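Side-chain contacts in EF0056 (Enterococcus faecalis, PDB 6ORI), which is of unknown function but forms part of the N-terminal region of an immunoglobulin-like, calcium-binding enterococcal surface protein, probably connected with biofilm formation: residues Tyr29-Leu34 against Ile61-Ala66; Ile70-Asp75 against Glu83-Asp88; Trp263-Lys268 against Lys328-Ala333. One frame throughout, in Å; residues are numbered along the deposited sequence.

Contact 1: Tyr29-Leu34 against Ile61-Ala66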
loop_
_atom_site.group_PDB
_atom_site.type_symbol
_atom_site.label_atom_id
_atom_site.label_comp_id
_atom_site.label_asym_id
_atom_site.label_seq_id
_atom_site.Cartn_x
_atom_site.Cartn_y
_atom_site.Cartn_z
ATOM N N TYR A 29 9.517 14.588 -6.636
ATOM C CA TYR A 29 8.938 14.985 -7.912
ATOM C C TYR A 29 7.435 15.246 -7.742
ATOM O O TYR A 29 6.965 15.435 -6.641
ATOM C CB TYR A 29 9.248 13.923 -8.988
ATOM C CG TYR A 29 10.672 13.963 -9.506
ATOM C CD1 TYR A 29 11.154 15.092 -10.168
ATOM C CD2 TYR A 29 11.527 12.882 -9.363
ATOM C CE1 TYR A 29 12.466 15.118 -10.692
ATOM C CE2 TYR A 29 12.819 12.909 -9.870
ATOM C CZ TYR A 29 13.289 14.035 -10.504
ATOM O OH TYR A 29 14.578 14.061 -11.005
ATOM N N ASN A 30 6.686 15.233 -8.835
ATOM C CA ASN A 30 5.290 15.629 -8.815
ATOM C C ASN A 30 4.340 14.475 -9.126
ATOM O O ASN A 30 3.178 14.687 -9.439
ATOM C CB ASN A 30 5.056 16.745 -9.832
ATOM C CG ASN A 30 6.078 17.862 -9.724
ATOM O OD1 ASN A 30 6.394 18.332 -8.625
ATOM N ND2 ASN A 30 6.609 18.286 -10.870
ATOM N N PHE A 31 4.843 13.258 -9.049
ATOM C CA PHE A 31 3.977 12.071 -9.064
ATOM C C PHE A 31 3.341 11.961 -7.699
ATOM O O PHE A 31 3.963 12.349 -6.704
ATOM C CB PHE A 31 4.785 10.821 -9.382
ATOM C CG PHE A 31 5.457 10.884 -10.722
ATOM C CD1 PHE A 31 6.717 11.438 -10.865
ATOM C CD2 PHE A 31 4.827 10.400 -11.849
ATOM C CE1 PHE A 31 7.321 11.508 -12.101
ATOM C CE2 PHE A 31 5.421 10.476 -13.075
ATOM C CZ PHE A 31 6.661 11.040 -13.205
ATOM N N SER A 32 2.128 11.429 -7.597
ATOM C CA SER A 32 1.507 11.274 -6.292
ATOM C C SER A 32 0.940 9.899 -6.012
ATOM O O SER A 32 0.654 9.616 -4.868
ATOM C CB SER A 32 0.443 12.341 -6.032
ATOM O OG SER A 32 -0.562 12.298 -7.017
ATOM N N ASP A 33 0.804 9.022 -6.997
ATOM C CA ASP A 33 0.265 7.700 -6.694
ATOM C C ASP A 33 0.715 6.676 -7.709
ATOM O O ASP A 33 0.849 6.962 -8.897
ATOM C CB ASP A 33 -1.261 7.753 -6.659
ATOM C CG ASP A 33 -1.888 6.703 -5.757
ATOM O OD1 ASP A 33 -1.184 5.957 -5.031
ATOM O OD2 ASP A 33 -3.145 6.688 -5.702
ATOM N N LEU A 34 0.967 5.478 -7.189
ATOM C CA LEU A 34 1.250 4.306 -8.007
ATOM C C LEU A 34 0.827 3.110 -7.186
ATOM O O LEU A 34 1.282 2.934 -6.058
ATOM C CB LEU A 34 2.738 4.259 -8.343
ATOM C CG LEU A 34 3.200 3.142 -9.265
ATOM C CD1 LEU A 34 2.553 3.254 -10.633
ATOM C CD2 LEU A 34 4.719 3.161 -9.373
ATOM N N ILE A 61 1.621 17.260 -12.233
ATOM C CA ILE A 61 2.173 18.204 -13.207
ATOM C C ILE A 61 2.531 17.380 -14.432
ATOM O O ILE A 61 2.985 16.248 -14.297
ATOM C CB ILE A 61 3.440 18.899 -12.652
ATOM C CG1 ILE A 61 3.111 19.710 -11.395
ATOM C CG2 ILE A 61 4.086 19.798 -13.696
ATOM C CD1 ILE A 61 2.121 20.846 -11.628
ATOM N N ALA A 62 2.318 17.921 -15.624
ATOM C CA ALA A 62 2.572 17.166 -16.823
ATOM C C ALA A 62 3.967 16.546 -16.787
ATOM O O ALA A 62 4.929 17.166 -16.329
ATOM C CB ALA A 62 2.408 18.058 -18.043
ATOM N N ALA A 63 4.054 15.297 -17.225
ATOM C CA ALA A 63 5.301 14.564 -17.266
ATOM C C ALA A 63 5.436 13.926 -18.633
ATOM O O ALA A 63 4.464 13.774 -19.361
ATOM C CB ALA A 63 5.337 13.496 -16.191
ATOM N N SER A 64 6.651 13.551 -18.989
ATOM C CA SER A 64 6.916 12.984 -20.300
ATOM C C SER A 64 8.211 12.215 -20.266
ATOM O O SER A 64 8.940 12.247 -19.272
ATOM C CB SER A 64 7.002 14.077 -21.371
ATOM O OG SER A 64 7.998 15.017 -21.029
ATOM N N THR A 65 8.454 11.553 -21.387
ATOM C CA THR A 65 9.680 10.819 -21.705
ATOM C C THR A 65 9.780 9.439 -21.077
ATOM O O THR A 65 9.050 9.108 -20.153
ATOM C CB THR A 65 11.017 11.563 -21.356
ATOM O OG1 THR A 65 11.375 11.365 -19.992
ATOM C CG2 THR A 65 10.981 13.043 -21.674
ATOM N N ALA A 66 10.720 8.659 -21.592
ATOM C CA ALA A 66 11.046 7.340 -21.086
ATOM C C ALA A 66 11.869 7.382 -19.807
ATOM O O ALA A 66 12.288 6.341 -19.330
ATOM C CB ALA A 66 11.807 6.574 -22.148
HETATM O O HOH W 1 6.093 16.619 -13.691
#

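Contact 2: Ile70-Asp75 against Glu83-Asp88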
loop_
_atom_site.group_PDB
_atom_site.type_symbol
_atom_site.label_atom_id
_atom_site.label_comp_id
_atom_site.label_asym_id
_atom_site.label_seq_id
_atom_site.Cartn_x
_atom_site.Cartn_y
_atom_site.Cartn_z
ATOM N N ILE A 70 8.325 2.188 -14.282
ATOM C CA ILE A 70 7.634 1.475 -13.230
ATOM C C ILE A 70 8.308 0.131 -13.068
ATOM O O ILE A 70 8.582 -0.559 -14.072
ATOM C CB ILE A 70 6.158 1.254 -13.609
ATOM C CG1 ILE A 70 5.406 2.594 -13.708
ATOM C CG2 ILE A 70 5.456 0.322 -12.592
ATOM C CD1 ILE A 70 4.027 2.469 -14.322
ATOM N N ARG A 71 8.624 -0.223 -11.835
ATOM C CA ARG A 71 9.161 -1.521 -11.518
ATOM C C ARG A 71 8.211 -2.268 -10.616
ATOM O O ARG A 71 7.595 -1.689 -9.713
ATOM C CB ARG A 71 10.553 -1.415 -10.913
ATOM C CG ARG A 71 11.549 -1.010 -12.012
ATOM C CD ARG A 71 12.977 -1.098 -11.621
ATOM N NE ARG A 71 13.814 -0.641 -12.721
ATOM C CZ ARG A 71 15.123 -0.497 -12.634
ATOM N NH1 ARG A 71 15.758 -0.747 -11.499
ATOM N NH2 ARG A 71 15.790 -0.067 -13.683
ATOM N N LEU A 72 8.048 -3.560 -10.894
ATOM C CA LEU A 72 7.160 -4.437 -10.139
ATOM C C LEU A 72 8.008 -5.610 -9.661
ATOM O O LEU A 72 8.532 -6.389 -10.469
ATOM C CB LEU A 72 6.025 -4.929 -11.010
ATOM C CG LEU A 72 5.094 -5.939 -10.361
ATOM C CD1 LEU A 72 4.305 -5.339 -9.205
ATOM C CD2 LEU A 72 4.163 -6.514 -11.418
ATOM N N GLN A 73 8.188 -5.707 -8.346
ATOM C CA GLN A 73 8.855 -6.841 -7.718
ATOM C C GLN A 73 7.785 -7.805 -7.213
ATOM O O GLN A 73 6.796 -7.377 -6.588
ATOM C CB GLN A 73 9.767 -6.422 -6.555
ATOM C CG GLN A 73 10.471 -7.610 -5.880
ATOM C CD GLN A 73 11.560 -7.200 -4.889
ATOM O OE1 GLN A 73 12.271 -6.215 -5.092
ATOM N NE2 GLN A 73 11.711 -7.980 -3.826
ATOM N N LEU A 74 7.971 -9.096 -7.494
ATOM C CA LEU A 74 7.078 -10.134 -6.991
ATOM C C LEU A 74 7.855 -11.087 -6.105
ATOM O O LEU A 74 9.009 -11.383 -6.350
ATOM C CB LEU A 74 6.446 -10.929 -8.129
ATOM C CG LEU A 74 5.596 -10.133 -9.087
ATOM C CD1 LEU A 74 5.110 -11.073 -10.168
ATOM C CD2 LEU A 74 4.435 -9.450 -8.406
ATOM N N ASP A 75 7.190 -11.589 -5.082
ATOM C CA ASP A 75 7.749 -12.609 -4.228
ATOM C C ASP A 75 8.515 -13.631 -5.036
ATOM O O ASP A 75 7.976 -14.160 -6.007
ATOM C CB ASP A 75 6.610 -13.273 -3.467
ATOM C CG ASP A 75 7.080 -13.991 -2.253
ATOM O OD1 ASP A 75 7.766 -15.024 -2.409
ATOM O OD2 ASP A 75 6.745 -13.536 -1.135
ATOM N N GLU A 83 5.806 -16.698 -16.326
ATOM C CA GLU A 83 6.210 -16.730 -17.725
ATOM C C GLU A 83 6.085 -15.384 -18.403
ATOM O O GLU A 83 6.953 -15.007 -19.186
ATOM C CB GLU A 83 5.396 -17.763 -18.505
ATOM C CG GLU A 83 5.832 -17.799 -19.975
ATOM C CD GLU A 83 5.364 -19.010 -20.737
ATOM O OE1 GLU A 83 5.092 -20.065 -20.127
ATOM O OE2 GLU A 83 5.274 -18.896 -21.983
ATOM N N LYS A 84 5.008 -14.662 -18.137
ATOM C CA LYS A 84 4.716 -13.431 -18.841
ATOM C C LYS A 84 3.848 -12.532 -17.967
ATOM O O LYS A 84 3.029 -13.035 -17.204
ATOM C CB LYS A 84 3.977 -13.831 -20.145
ATOM C CG LYS A 84 3.251 -12.766 -20.935
ATOM C CD LYS A 84 2.515 -13.396 -22.164
ATOM C CE LYS A 84 1.532 -14.551 -21.813
ATOM N NZ LYS A 84 0.735 -15.110 -22.998
ATOM N N ILE A 85 4.040 -11.217 -18.076
ATOM C CA ILE A 85 3.161 -10.237 -17.429
ATOM C C ILE A 85 2.839 -9.180 -18.475
ATOM O O ILE A 85 3.752 -8.630 -19.109
ATOM C CB ILE A 85 3.826 -9.574 -16.220
ATOM C CG1 ILE A 85 4.345 -10.624 -15.235
ATOM C CG2 ILE A 85 2.842 -8.615 -15.581
ATOM C CD1 ILE A 85 4.978 -10.034 -13.999
ATOM N N GLN A 86 1.549 -8.900 -18.666
ATOM C CA GLN A 86 1.104 -7.876 -19.604
ATOM C C GLN A 86 -0.005 -7.050 -18.976
ATOM O O GLN A 86 -0.630 -7.470 -17.996
ATOM C CB GLN A 86 0.566 -8.482 -20.907
ATOM C CG GLN A 86 1.577 -9.259 -21.721
ATOM C CD GLN A 86 0.985 -9.718 -23.029
ATOM O OE1 GLN A 86 -0.213 -9.567 -23.251
ATOM N NE2 GLN A 86 1.820 -10.234 -23.922
ATOM N N VAL A 87 -0.238 -5.861 -19.529
ATOM C CA VAL A 87 -1.294 -4.966 -19.059
ATOM C C VAL A 87 -1.623 -4.005 -20.185
ATOM O O VAL A 87 -0.764 -3.724 -21.011
ATOM C CB VAL A 87 -0.852 -4.207 -17.782
ATOM C CG1 VAL A 87 0.255 -3.205 -18.079
ATOM C CG2 VAL A 87 -2.017 -3.500 -17.137
ATOM N N ASP A 88 -2.851 -3.495 -20.223
ATOM C CA ASP A 88 -3.214 -2.495 -21.208
ATOM C C ASP A 88 -2.837 -1.116 -20.678
ATOM O O ASP A 88 -2.929 -0.872 -19.484
ATOM C CB ASP A 88 -4.707 -2.526 -21.495
ATOM C CG ASP A 88 -5.157 -3.745 -22.255
ATOM O OD1 ASP A 88 -4.314 -4.456 -22.849
ATOM O OD2 ASP A 88 -6.391 -3.970 -22.280
#

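Contact 3: Trp263-Lys268 against Lys328-Ala333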
loop_
_atom_site.group_PDB
_atom_site.type_symbol
_atom_site.label_atom_id
_atom_site.label_comp_id
_atom_site.label_asym_id
_atom_site.label_seq_id
_atom_site.Cartn_x
_atom_site.Cartn_y
_atom_site.Cartn_z
ATOM N N TRP A 263 -17.967 9.987 9.432
ATOM C CA TRP A 263 -17.217 8.772 9.148
ATOM C C TRP A 263 -16.202 8.497 10.246
ATOM O O TRP A 263 -15.839 9.385 11.024
ATOM C CB TRP A 263 -16.466 8.886 7.833
ATOM C CG TRP A 263 -17.315 8.863 6.596
ATOM C CD1 TRP A 263 -18.679 8.845 6.508
ATOM C CD2 TRP A 263 -16.828 8.866 5.262
ATOM N NE1 TRP A 263 -19.068 8.830 5.184
ATOM C CE2 TRP A 263 -17.940 8.853 4.405
ATOM C CE3 TRP A 263 -15.545 8.879 4.704
ATOM C CZ2 TRP A 263 -17.805 8.843 3.020
ATOM C CZ3 TRP A 263 -15.412 8.881 3.333
ATOM C CH2 TRP A 263 -16.548 8.870 2.504
ATOM N N TYR A 264 -15.758 7.242 10.279
ATOM C CA TYR A 264 -14.723 6.787 11.199
ATOM C C TYR A 264 -13.506 6.334 10.432
ATOM O O TYR A 264 -13.629 5.699 9.370
ATOM C CB TYR A 264 -15.215 5.626 12.055
ATOM C CG TYR A 264 -16.205 6.038 13.119
ATOM C CD1 TYR A 264 -17.439 6.571 12.764
ATOM C CD2 TYR A 264 -15.891 5.960 14.460
ATOM C CE1 TYR A 264 -18.367 6.960 13.731
ATOM C CE2 TYR A 264 -16.820 6.343 15.438
ATOM C CZ TYR A 264 -18.045 6.853 15.053
ATOM O OH TYR A 264 -18.962 7.249 16.020
ATOM N N ALA A 265 -12.343 6.670 10.973
ATOM C CA ALA A 265 -11.066 6.103 10.558
ATOM C C ALA A 265 -10.831 4.872 11.417
ATOM O O ALA A 265 -10.925 4.947 12.643
ATOM C CB ALA A 265 -9.971 7.148 10.776
ATOM N N ASN A 266 -10.556 3.748 10.768
ATOM C CA ASN A 266 -10.416 2.444 11.425
ATOM C C ASN A 266 -9.059 1.845 11.185
ATOM O O ASN A 266 -8.490 1.997 10.100
ATOM C CB ASN A 266 -11.444 1.406 10.911
ATOM C CG ASN A 266 -12.852 1.796 11.174
ATOM O OD1 ASN A 266 -13.438 1.347 12.166
ATOM N ND2 ASN A 266 -13.412 2.632 10.326
ATOM N N TYR A 267 -8.557 1.126 12.180
ATOM C CA TYR A 267 -7.241 0.514 12.109
ATOM C C TYR A 267 -7.287 -0.759 12.922
ATOM O O TYR A 267 -8.003 -0.858 13.917
ATOM C CB TYR A 267 -6.153 1.499 12.593
ATOM C CG TYR A 267 -6.580 2.247 13.842
ATOM C CD1 TYR A 267 -7.331 3.393 13.769
ATOM C CD2 TYR A 267 -6.267 1.764 15.097
ATOM C CE1 TYR A 267 -7.781 4.055 14.923
ATOM C CE2 TYR A 267 -6.699 2.406 16.239
ATOM C CZ TYR A 267 -7.460 3.545 16.152
ATOM O OH TYR A 267 -7.915 4.169 17.298
ATOM N N LYS A 268 -6.522 -1.734 12.475
ATOM C CA LYS A 268 -6.428 -3.027 13.129
ATOM C C LYS A 268 -4.994 -3.469 13.112
ATOM O O LYS A 268 -4.325 -3.430 12.070
ATOM C CB LYS A 268 -7.293 -4.073 12.424
ATOM C CG LYS A 268 -7.339 -5.425 13.153
ATOM C CD LYS A 268 -8.222 -6.421 12.400
ATOM C CE LYS A 268 -8.477 -7.681 13.223
ATOM N NZ LYS A 268 -7.213 -8.375 13.578
ATOM N N LYS A 328 -10.684 17.721 10.505
ATOM C CA LYS A 328 -9.716 18.099 11.533
ATOM C C LYS A 328 -8.663 16.991 11.713
ATOM O O LYS A 328 -7.544 17.254 12.179
ATOM C CB LYS A 328 -10.428 18.374 12.854
ATOM C CG LYS A 328 -11.259 19.642 12.839
ATOM C CD LYS A 328 -11.816 19.945 14.225
ATOM C CE LYS A 328 -13.320 19.799 14.267
ATOM N NZ LYS A 328 -13.849 19.651 15.654
ATOM N N LEU A 329 -9.028 15.754 11.379
ATOM C CA LEU A 329 -8.130 14.612 11.590
ATOM C C LEU A 329 -7.487 14.089 10.313
ATOM O O LEU A 329 -6.377 13.537 10.350
ATOM C CB LEU A 329 -8.853 13.452 12.244
ATOM C CG LEU A 329 -9.579 13.730 13.548
ATOM C CD1 LEU A 329 -10.118 12.463 14.136
ATOM C CD2 LEU A 329 -8.673 14.428 14.557
ATOM N N ILE A 330 -8.191 14.224 9.194
ATOM C CA ILE A 330 -7.729 13.675 7.918
ATOM C C ILE A 330 -7.742 14.783 6.878
ATOM O O ILE A 330 -8.727 15.493 6.763
ATOM C CB ILE A 330 -8.648 12.532 7.440
ATOM C CG1 ILE A 330 -8.608 11.347 8.413
ATOM C CG2 ILE A 330 -8.318 12.096 6.000
ATOM C CD1 ILE A 330 -9.658 10.243 8.119
ATOM N N ASP A 331 -6.654 14.907 6.116
ATOM C CA ASP A 331 -6.637 15.820 4.985
ATOM C C ASP A 331 -7.207 15.030 3.803
ATOM O O ASP A 331 -6.547 14.165 3.226
ATOM C CB ASP A 331 -5.236 16.360 4.704
ATOM C CG ASP A 331 -5.246 17.466 3.664
ATOM O OD1 ASP A 331 -6.108 17.451 2.769
ATOM O OD2 ASP A 331 -4.385 18.366 3.739
ATOM N N PHE A 332 -8.455 15.312 3.468
ATOM C CA PHE A 332 -9.139 14.612 2.389
ATOM C C PHE A 332 -8.780 15.146 1.012
ATOM O O PHE A 332 -9.315 14.658 0.015
ATOM C CB PHE A 332 -10.650 14.705 2.570
ATOM C CG PHE A 332 -11.214 13.742 3.582
ATOM C CD1 PHE A 332 -11.619 12.474 3.212
ATOM C CD2 PHE A 332 -11.353 14.122 4.910
ATOM C CE1 PHE A 332 -12.155 11.601 4.136
ATOM C CE2 PHE A 332 -11.878 13.234 5.827
ATOM C CZ PHE A 332 -12.262 11.975 5.423
ATOM N N ALA A 333 -7.889 16.136 0.948
ATOM C CA ALA A 333 -7.576 16.792 -0.333
ATOM C C ALA A 333 -8.890 17.195 -0.990
ATOM O O ALA A 333 -9.147 16.838 -2.142
ATOM C CB ALA A 333 -6.749 15.857 -1.226
#

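Contact 1: Tyr29-Leu34 against Ile61-Ala66
The Phe31 ring leads with its far end toward Ala63: CZ lies 4.1 Å from Ala63 CB, and the methyl meets the ring obliquely. Elsewhere round this ring Trp68 and Tyr118 make edge-to-face contacts, while Leu171 and Ile184 also pack against it. The second flat group, the Asn30 amide, has Ile61 over one face. Ile61 CG1 lies over the nitrogen half of the amide, 3.9 Å from Asn30 CG, whereas Ile61 CB lies beyond the nitrogen end, 3.7 Å from Asn30 ND2. The two side chains slant across each other, and the CA atoms of Asn30 and Ile61 are 6.0 Å apart. Ile61 was modelled in two conformers; this is the geometry of one of them. In Asn30, chi1 of -48° sets CG beside the backbone N, which places the amide against Ile61.

Both ends of that amide are engaged. OD1 accepts from the backbone N of Ala291, while ND2 gives a weak bond to a water 3.3 Å away. The same water donates to Ala62 O over 2.9 Å, making a bridge from side chain to loop backbone. Just beyond, Ser32 and Asp33 both face Lys58 in a classic beta bulge at the start of strand 31-38.

No direct hydrogen bond joins the two segments, and Ile61 N is buried without a partner. Between them the contact rests on van der Waals packing and a water bonded weakly to Asn30 and more firmly to Ala62 O; backbone bonds of Asn30 with Asn60 and of Ala63 with Gly128 add to it from outside.

Contact 2: Ile70-Asp75 against Glu83-Asp88
Leu72 and Ile85, the closest backbone pair, have CA atoms 10.1 Å apart, so strands 68-74 and 82-87, running in broadly opposite directions, exchange no backbone hydrogen bonds and meet through side chains across the curl of one antiparallel sheet. Ile85 supplies the whole of one side. Its CG1 is anti to the carbonyl carbon and the chain is extended beyond it (chi2 -178°), which drives CD1 forward to meet two leucines. Leu74 comes to it tip to tip, CD1 standing 4.0 Å from Ile85 CD1. Leu72, two residues earlier on the same side of its strand, contributes a looser contact: its CD2 is 4.4 Å from Ile85 CD1.

Strands 98-104 and 113-117 lie between these two in the sheet and fill in around the methyl groups. Phe100 touches both Leu72 and Ile85, and Trp114 touches both Leu74 and Ile85; Tyr167 of strand 166-173 also packs on Leu74.

All three contact residues are buried, and only methyl carbons approach closely. Such a junction is held by dispersion and the exclusion of water, with no directional bond to fix the rotation of any branch.

Contact 3: Trp263-Lys268 against Lys328-Ala333
Trp263, just before strand 264-269, extends the six-membered part of its indole toward Phe332: CZ3 lies 4.3 Å from Phe332 CE1. The two ring planes stand steeply to each other, and the rings meet obliquely. At the other side of the indole, NE1 donates to the backbone O of Lys259, which helps to set the turn of the ring. Tyr264 follows with its side chain directed away from the loop 328-333, as expected of alternation along a strand.

Ala265 points back toward the loop. Its methyl is met by the end of Ile330, CB to CD1 4.1 Å, while the two CA atoms remain 8.7 Å apart. Ile330 spans that gap because its CG1 is anti to the carbonyl carbon and chi2 is extended at 171°. Strand 264-269 belongs to a four-stranded antiparallel sheet, and the loop leads from that sheet's strand 318-322 to strand 340-348 of the five-stranded one. Ala265 and Ile330 thus meet in the interior between two sheets, a beta-sandwich setting consistent with the immunoglobulin-like character of the protein. Met282 of the five-stranded sheet touches both residues, and Ile340 and Val342 also pack on Ile330.

Past Ala265, the strand turns to other partners: Asn266 ND2 bonds within its own sheet, to Ser382 OG and Trp380 O.

Within the loop, Ile330 CG2 rests 3.7 Å above the plane of the Phe332 ring, displaced toward its rim; Tyr254 also stacks with this ring. Between these two residues Asp331 forms an Asx turn, its OD1 accepting from Ala333 N at 2.9 Å with an N-H...O angle of 154°, nearly along the carboxylate C-O axis.

From the N terminus, contact 1 comes first: it joins the start of strand 31-38 to the loop after strand 50-59, closing the open end of that hairpin. The chain then enters strand 68-74, and contact 2 closes a short excursion through helix 76-79 before strand 82-87 returns. Contact 3 closes the longest loop, tying strand 264-269 of the four-stranded sheet to the loop that leads into strand 340-348 of the five-stranded one. The three follow in series; none nests or crosses. Contacts 1 and 2 serve the same curled sheet and touch, Leu34 CD1 lying 4.0 Å from Ile70 CD1. The centre of contact 3 is about 32 Å from that of contact 2, across the chain's centre.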